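Local atomic coordinates of uncharacterized protein YjgB (PDB entry 4YGT), a protein that is of unknown function but is probably a secreted lipoprotein, the first structural representative of the DUF4309 family. Residues S44-G47 and D48-A52. Numbering follows the deposited sequence.
Sequences STKG and DVHAA
A capping box formed by Thr45 and Asp48 starts the short helix 46-53. Thr45 is the N-cap: its OG1, turned between backbone N and carbonyl carbon (chi1 61°), accepts from Asp48 N at 3.1 Å. The Asp48 carboxylate, its CG anti to the carbonyl carbon (chi1 -64°), returns the bond: OD2 takes the Thr45 N-H at 3.0 Å in a nearly straight bond (166°), met from above the carboxylate plane rather than within it. A water donates to the same OD2 at 3.1 Å and also hydrogen-bonds Ser44 OG, which is also hydrogen-bonded to Thr40 N. Behind the cap the helical bonds begin, Val49 N to Thr45 O and then His50 N to Lys46 O at 3.0 Å. Lys46 and His50 run side by side, Lys46 CG lying 4.0 Å from His50 NE2; the imidazole is hydrogen-bonded at both nitrogens, NE2 by Asp67 and ND1 by Glu55. The Val49 side chain touches Phe80 and Tyr82 of strand 77-82. An alanine in place of Asp48 would probably leave Thr45 N without its acceptor and the water bridging to Ser44 OG without the carboxylate it donates to. The reciprocal bonds thus occupy two backbone N-H groups at the helix start, where the negative carboxylate would probably also interact favourably with the helix dipole.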
ATOM      1  N   SER A  44      14.491   5.298  -3.930  1.00 40.78           N
ATOM      2  CA  SER A  44      14.929   3.918  -4.149  1.00 40.26           C
ATOM      3  C   SER A  44      14.547   3.506  -5.568  1.00 48.60           C
ATOM      4  O   SER A  44      13.579   4.048  -6.127  1.00 48.46           O
ATOM      5  CB  SER A  44      14.319   2.978  -3.118  1.00 39.00           C
ATOM      6  OG  SER A  44      14.720   3.369  -1.816  1.00 41.67           O
ATOM      7  N   THR A  45      15.303   2.560  -6.151  1.00 46.78           N
ATOM      8  CA  THR A  45      15.110   2.127  -7.537  1.00 48.24           C
ATOM      9  C   THR A  45      14.419   0.775  -7.680  1.00 49.98           C
ATOM     10  O   THR A  45      14.188   0.107  -6.676  1.00 48.02           O
ATOM     11  CB  THR A  45      16.472   2.011  -8.228  1.00 55.41           C
ATOM     12  OG1 THR A  45      17.250   1.026  -7.541  1.00 58.48           O
ATOM     13  CG2 THR A  45      17.208   3.327  -8.315  1.00 54.07           C
ATOM     14  N   LYS A  46      14.162   0.349  -8.954  1.00 46.56           N
ATOM     15  CA  LYS A  46      13.656  -0.972  -9.357  1.00 44.09           C
ATOM     16  C   LYS A  46      14.681  -2.026  -8.889  1.00 49.08           C
ATOM     17  O   LYS A  46      14.307  -3.066  -8.350  1.00 45.13           O
ATOM     18  CB  LYS A  46      13.463  -1.002 -10.893  1.00 47.63           C
ATOM     19  CG  LYS A  46      12.958  -2.315 -11.479  1.00 50.96           C
ATOM     20  CD  LYS A  46      12.558  -2.119 -12.942  1.00 62.23           C
ATOM     21  CE  LYS A  46      11.646  -3.181 -13.503  1.00 70.22           C
ATOM     22  NZ  LYS A  46      11.131  -2.805 -14.851  1.00 80.24           N
ATOM     23  N   GLY A  47      15.965  -1.684  -9.056  1.00 50.82           N
ATOM     24  CA  GLY A  47      17.112  -2.480  -8.647  1.00 52.30           C
ATOM     25  C   GLY A  47      17.128  -2.762  -7.158  1.00 53.52           C
ATOM     26  O   GLY A  47      17.431  -3.888  -6.765  1.00 54.55           O
ATOM     27  N   ASP A  48      16.792  -1.755  -6.319  1.00 46.31           N
ATOM     28  CA  ASP A  48      16.738  -1.917  -4.860  1.00 42.97           C
ATOM     29  C   ASP A  48      15.575  -2.825  -4.467  1.00 44.09           C
ATOM     30  O   ASP A  48      15.694  -3.603  -3.529  1.00 43.95           O
ATOM     31  CB  ASP A  48      16.595  -0.553  -4.138  1.00 42.45           C
ATOM     32  CG  ASP A  48      17.746   0.435  -4.288  1.00 44.98           C
ATOM     33  OD1 ASP A  48      18.910  -0.013  -4.411  1.00 42.25           O
ATOM     34  OD2 ASP A  48      17.490   1.661  -4.228  1.00 46.46           O
ATOM     35  N   VAL A  49      14.434  -2.684  -5.151  1.00 38.95           N
ATOM     36  CA  VAL A  49      13.222  -3.482  -4.916  1.00 35.68           C
ATOM     37  C   VAL A  49      13.554  -4.962  -5.183  1.00 41.48           C
ATOM     38  O   VAL A  49      13.256  -5.834  -4.365  1.00 40.30           O
ATOM     39  CB  VAL A  49      12.023  -2.967  -5.775  1.00 37.04           C
ATOM     40  CG1 VAL A  49      10.835  -3.917  -5.707  1.00 34.81           C
ATOM     41  CG2 VAL A  49      11.610  -1.556  -5.357  1.00 34.97           C
ATOM     42  N   HIS A  50      14.191  -5.224  -6.320  1.00 42.18           N
ATOM     43  CA  HIS A  50      14.595  -6.555  -6.735  1.00 43.97           C
ATOM     44  C   HIS A  50      15.645  -7.117  -5.801  1.00 49.42           C
ATOM     45  O   HIS A  50      15.601  -8.303  -5.487  1.00 49.83           O
ATOM     46  CB  HIS A  50      15.094  -6.523  -8.186  1.00 47.67           C
ATOM     47  CG  HIS A  50      13.980  -6.462  -9.178  1.00 49.89           C
ATOM     48  ND1 HIS A  50      13.944  -7.305 -10.266  1.00 53.81           N
ATOM     49  CD2 HIS A  50      12.867  -5.690  -9.188  1.00 48.97           C
ATOM     50  CE1 HIS A  50      12.827  -7.008 -10.914  1.00 51.83           C
ATOM     51  NE2 HIS A  50      12.150  -6.039 -10.304  1.00 49.25           N
ATOM     52  N   ALA A  51      16.551  -6.263  -5.309  1.00 47.64           N
ATOM     53  CA  ALA A  51      17.566  -6.652  -4.331  1.00 48.86           C
ATOM     54  C   ALA A  51      16.881  -7.120  -3.030  1.00 50.46           C
ATOM     55  O   ALA A  51      17.229  -8.165  -2.495  1.00 51.79           O
ATOM     56  CB  ALA A  51      18.515  -5.480  -4.059  1.00 50.48           C
ATOM     57  N   ALA A  52      15.857  -6.397  -2.587  1.00 44.21           N
ATOM     58  CA  ALA A  52      15.129  -6.701  -1.363  1.00 42.08           C
ATOM     59  C   ALA A  52      14.167  -7.889  -1.482  1.00 45.12           C
ATOM     60  O   ALA A  52      14.170  -8.735  -0.599  1.00 46.73           O
ATOM     61  CB  ALA A  52      14.354  -5.474  -0.901  1.00 39.56           C
TER
HETATM   62  O   HOH W   1      17.303   2.558  -1.315  1.00 48.82           O